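Local coordinates for putative (Helicobacter pylori, PDB 4O8S), which probably transfers nucleotidyl groups, as a member of the nucleotidyltransferase superfamily related to the AbiEii toxins of type IV toxin-antitoxin systems, at residues I16-K28 and L46-V60. Numbering follows the deposited sequence.
Sequences IVKNLADTPMVLK and LDFDCHKKINLLGRV
Bends at chi2 (-89°) and chi3 (-85°) curl the selenomethionine Met25, carrying CE over one face of the Phe48 ring, 3.7 Å from its centroid. Leu27 lays CD1 over the opposite face, so two CH-pi contacts sandwich the flat ring; Leu20 CD1 comes to 3.7 Å from Phe48 CZ. Flexible and branched apolar chains suit this buried place because they mould to the ring from several directions. Antiparallel pairing sets the spacing: Val26 and Asp49 exchange backbone hydrogen bonds, and Lys28 N donates to Asp47 O. Beyond CG, Lys28 runs fully extended, long enough for NZ to form a salt bridge with Asp49 OD1 (2.8 Å), approached from above the carboxylate plane. At the C-terminal end of helix 4-19, Asn19 OD1, an amide acceptor, takes a nearly straight hydrogen bond from Arg59 NE (2.7 Å) within the guanidinium plane, while Thr23 CG2 lies over a guanidinium face. Arg128 forms a salt bridge with Asp49 OD2, and Arg122 donates hydrogen bonds to the Pro24 and Met25 carbonyls. Strand 46-50 lies between antiparallel strand 26-27 and strand 98-106, parallel to it, with helices 4-19 and 56-63 meeting over the sheet face that carries Phe48 and Leu27.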
# COMPACT_ATOMS: atom_id res chain seq x y z
N ILE A 16 -10.27 12.97 -0.33
CA ILE A 16 -10.99 11.97 -1.10
C ILE A 16 -11.32 10.77 -0.23
O ILE A 16 -12.49 10.38 -0.13
CB ILE A 16 -10.19 11.53 -2.35
CG1 ILE A 16 -10.25 12.63 -3.41
CG2 ILE A 16 -10.73 10.25 -2.92
CD1 ILE A 16 -9.25 12.45 -4.55
N VAL A 17 -10.31 10.18 0.40
CA VAL A 17 -10.55 8.97 1.20
C VAL A 17 -11.54 9.25 2.35
O VAL A 17 -12.44 8.44 2.61
CB VAL A 17 -9.23 8.36 1.73
CG1 VAL A 17 -9.51 7.08 2.51
CG2 VAL A 17 -8.27 8.08 0.55
N LYS A 18 -11.39 10.38 3.02
CA LYS A 18 -12.34 10.74 4.07
C LYS A 18 -13.77 10.88 3.51
O LYS A 18 -14.74 10.43 4.13
CB LYS A 18 -11.88 12.01 4.79
CG LYS A 18 -10.71 11.76 5.78
CD LYS A 18 -9.97 13.05 6.13
CE LYS A 18 -9.32 12.99 7.52
NZ LYS A 18 -8.30 11.90 7.72
N ASN A 19 -13.90 11.46 2.32
CA ASN A 19 -15.23 11.57 1.70
C ASN A 19 -15.88 10.20 1.50
O ASN A 19 -17.09 10.06 1.65
CB ASN A 19 -15.17 12.31 0.36
CG ASN A 19 -16.56 12.61 -0.20
OD1 ASN A 19 -17.21 11.74 -0.79
ND2 ASN A 19 -17.02 13.84 0.01
N LEU A 20 -15.08 9.19 1.21
CA LEU A 20 -15.61 7.86 0.93
C LEU A 20 -15.88 7.00 2.17
O LEU A 20 -16.25 5.83 2.05
CB LEU A 20 -14.67 7.11 -0.02
CG LEU A 20 -14.40 7.82 -1.35
CD1 LEU A 20 -13.24 7.16 -2.09
CD2 LEU A 20 -15.67 7.80 -2.22
N ALA A 21 -15.72 7.57 3.36
CA ALA A 21 -15.88 6.79 4.60
C ALA A 21 -17.30 6.23 4.81
O ALA A 21 -17.49 5.24 5.54
CB ALA A 21 -15.43 7.59 5.81
N ASP A 22 -18.30 6.85 4.18
CA ASP A 22 -19.66 6.34 4.27
C ASP A 22 -20.06 5.43 3.10
O ASP A 22 -21.23 5.08 2.97
CB ASP A 22 -20.66 7.48 4.44
CG ASP A 22 -20.59 8.49 3.31
OD1 ASP A 22 -19.60 8.49 2.56
OD2 ASP A 22 -21.53 9.31 3.18
N THR A 23 -19.09 5.06 2.26
CA THR A 23 -19.34 4.12 1.15
C THR A 23 -18.67 2.79 1.48
O THR A 23 -18.02 2.67 2.52
CB THR A 23 -18.74 4.66 -0.15
OG1 THR A 23 -17.32 4.47 -0.12
CG2 THR A 23 -19.08 6.14 -0.33
N PRO A 24 -18.84 1.77 0.62
CA PRO A 24 -18.13 0.53 0.97
C PRO A 24 -16.69 0.48 0.45
O PRO A 24 -16.06 -0.58 0.55
CB PRO A 24 -18.97 -0.57 0.27
CG PRO A 24 -20.24 0.13 -0.21
CD PRO A 24 -19.83 1.54 -0.46
N MSE A 25 -16.19 1.58 -0.11
CA MSE A 25 -14.81 1.66 -0.61
C MSE A 25 -13.77 1.40 0.49
O MSE A 25 -13.84 2.00 1.56
CB MSE A 25 -14.56 3.05 -1.20
CG MSE A 25 -15.42 3.36 -2.39
SE MSE A 25 -14.53 2.76 -4.06
CE MSE A 25 -13.41 4.29 -4.41
N VAL A 26 -12.79 0.54 0.22
CA VAL A 26 -11.72 0.24 1.16
C VAL A 26 -10.37 0.54 0.52
O VAL A 26 -10.01 -0.08 -0.51
CB VAL A 26 -11.73 -1.25 1.54
CG1 VAL A 26 -10.66 -1.55 2.64
CG2 VAL A 26 -13.14 -1.69 1.97
N LEU A 27 -9.63 1.49 1.10
CA LEU A 27 -8.27 1.82 0.63
C LEU A 27 -7.33 0.68 0.95
O LEU A 27 -7.35 0.14 2.07
CB LEU A 27 -7.77 3.10 1.31
CG LEU A 27 -6.47 3.78 0.85
CD1 LEU A 27 -6.65 4.44 -0.52
CD2 LEU A 27 -6.01 4.81 1.91
N LYS A 28 -6.50 0.30 -0.02
CA LYS A 28 -5.54 -0.77 0.19
C LYS A 28 -4.17 -0.34 -0.31
O LYS A 28 -3.93 0.83 -0.61
CB LYS A 28 -5.99 -2.04 -0.53
CG LYS A 28 -6.16 -1.83 -2.04
CD LYS A 28 -6.54 -3.14 -2.75
CE LYS A 28 -6.76 -2.87 -4.25
NZ LYS A 28 -7.12 -4.12 -4.98
N LEU A 46 -4.02 6.15 -5.46
CA LEU A 46 -5.05 5.63 -4.57
C LEU A 46 -5.61 4.33 -5.15
O LEU A 46 -6.00 4.28 -6.34
CB LEU A 46 -6.18 6.65 -4.36
CG LEU A 46 -5.91 7.92 -3.56
CD1 LEU A 46 -7.14 8.80 -3.58
CD2 LEU A 46 -5.54 7.58 -2.12
N ASP A 47 -5.65 3.28 -4.33
CA ASP A 47 -6.15 1.99 -4.77
C ASP A 47 -7.19 1.47 -3.77
O ASP A 47 -6.95 1.44 -2.55
CB ASP A 47 -4.98 0.99 -4.87
CG ASP A 47 -5.25 -0.13 -5.86
OD1 ASP A 47 -6.24 -0.06 -6.64
OD2 ASP A 47 -4.44 -1.09 -5.90
N PHE A 48 -8.35 1.07 -4.29
CA PHE A 48 -9.46 0.63 -3.44
C PHE A 48 -9.99 -0.73 -3.84
O PHE A 48 -9.82 -1.17 -5.00
CB PHE A 48 -10.64 1.60 -3.55
CG PHE A 48 -10.34 3.00 -3.10
CD1 PHE A 48 -9.84 3.93 -3.99
CD2 PHE A 48 -10.61 3.39 -1.79
CE1 PHE A 48 -9.59 5.27 -3.58
CE2 PHE A 48 -10.37 4.70 -1.37
CZ PHE A 48 -9.85 5.64 -2.26
N ASP A 49 -10.63 -1.40 -2.89
CA ASP A 49 -11.54 -2.51 -3.19
C ASP A 49 -12.93 -1.99 -2.87
O ASP A 49 -13.08 -1.13 -1.99
CB ASP A 49 -11.29 -3.72 -2.29
CG ASP A 49 -10.08 -4.51 -2.69
OD1 ASP A 49 -9.72 -4.52 -3.90
OD2 ASP A 49 -9.47 -5.13 -1.79
N CYS A 50 -13.93 -2.49 -3.58
CA CYS A 50 -15.32 -2.15 -3.30
C CYS A 50 -16.20 -3.26 -3.84
O CYS A 50 -15.94 -3.78 -4.93
CB CYS A 50 -15.68 -0.84 -3.98
SG CYS A 50 -17.11 -0.00 -3.25
N HIS A 51 -17.25 -3.63 -3.11
CA HIS A 51 -18.10 -4.74 -3.57
C HIS A 51 -19.19 -4.31 -4.56
O HIS A 51 -19.79 -5.15 -5.23
CB HIS A 51 -18.72 -5.48 -2.39
CG HIS A 51 -19.86 -4.75 -1.76
ND1 HIS A 51 -19.68 -3.82 -0.75
CD2 HIS A 51 -21.19 -4.79 -2.00
CE1 HIS A 51 -20.86 -3.33 -0.39
NE2 HIS A 51 -21.79 -3.90 -1.14
N LYS A 52 -19.45 -3.00 -4.65
CA LYS A 52 -20.40 -2.51 -5.65
C LYS A 52 -20.02 -1.12 -6.19
O LYS A 52 -19.17 -0.43 -5.62
CB LYS A 52 -21.82 -2.46 -5.08
CG LYS A 52 -22.05 -1.29 -4.12
CD LYS A 52 -23.36 -1.46 -3.36
CE LYS A 52 -23.49 -0.43 -2.25
NZ LYS A 52 -24.59 -0.73 -1.28
N LYS A 53 -20.69 -0.73 -7.27
CA LYS A 53 -20.48 0.58 -7.88
C LYS A 53 -20.98 1.72 -7.00
O LYS A 53 -21.93 1.55 -6.24
CB LYS A 53 -21.20 0.64 -9.24
CG LYS A 53 -20.26 0.64 -10.44
CD LYS A 53 -19.56 -0.71 -10.59
CE LYS A 53 -18.55 -0.67 -11.74
NZ LYS A 53 -19.18 -0.40 -13.06
N ILE A 54 -20.34 2.88 -7.12
CA ILE A 54 -20.74 4.09 -6.40
C ILE A 54 -20.64 5.32 -7.33
O ILE A 54 -20.21 5.20 -8.49
CB ILE A 54 -19.87 4.34 -5.15
CG1 ILE A 54 -18.45 4.73 -5.56
CG2 ILE A 54 -19.86 3.13 -4.23
CD1 ILE A 54 -17.89 5.94 -4.81
N ASN A 55 -21.03 6.49 -6.83
CA ASN A 55 -20.88 7.71 -7.62
C ASN A 55 -19.48 8.30 -7.39
O ASN A 55 -19.32 9.33 -6.73
CB ASN A 55 -21.98 8.74 -7.29
CG ASN A 55 -22.00 9.94 -8.25
OD1 ASN A 55 -21.20 10.02 -9.20
ND2 ASN A 55 -22.92 10.87 -8.01
N LEU A 56 -18.48 7.63 -7.96
CA LEU A 56 -17.09 8.00 -7.78
C LEU A 56 -16.83 9.44 -8.23
O LEU A 56 -16.24 10.23 -7.48
CB LEU A 56 -16.19 7.03 -8.56
CG LEU A 56 -14.69 7.12 -8.30
CD1 LEU A 56 -14.02 8.14 -9.21
CD2 LEU A 56 -14.41 7.43 -6.82
N LEU A 57 -17.25 9.75 -9.45
CA LEU A 57 -17.10 11.10 -9.99
C LEU A 57 -17.69 12.17 -9.07
O LEU A 57 -17.07 13.23 -8.85
CB LEU A 57 -17.74 11.18 -11.38
CG LEU A 57 -17.04 10.42 -12.50
CD1 LEU A 57 -17.69 10.73 -13.84
CD2 LEU A 57 -15.58 10.77 -12.52
N GLY A 58 -18.86 11.89 -8.51
CA GLY A 58 -19.53 12.84 -7.64
C GLY A 58 -18.82 13.03 -6.31
O GLY A 58 -18.61 14.17 -5.86
N ARG A 59 -18.46 11.93 -5.67
CA ARG A 59 -17.75 12.00 -4.39
C ARG A 59 -16.42 12.73 -4.56
O ARG A 59 -16.05 13.58 -3.74
CB ARG A 59 -17.52 10.60 -3.81
CG ARG A 59 -18.77 9.72 -3.76
CD ARG A 59 -19.86 10.34 -2.90
NE ARG A 59 -19.46 10.40 -1.50
CZ ARG A 59 -20.08 9.77 -0.51
NH1 ARG A 59 -21.17 9.04 -0.73
NH2 ARG A 59 -19.60 9.88 0.73
N VAL A 60 -15.71 12.42 -5.64
CA VAL A 60 -14.43 13.07 -5.87
C VAL A 60 -14.59 14.58 -6.02
O VAL A 60 -13.84 15.35 -5.40
CB VAL A 60 -13.67 12.48 -7.07
CG1 VAL A 60 -12.47 13.35 -7.42
CG2 VAL A 60 -13.22 11.06 -6.76
O HOH W 1 -16.50 -3.13 -0.10
O HOH W 2 -3.79 3.07 -2.16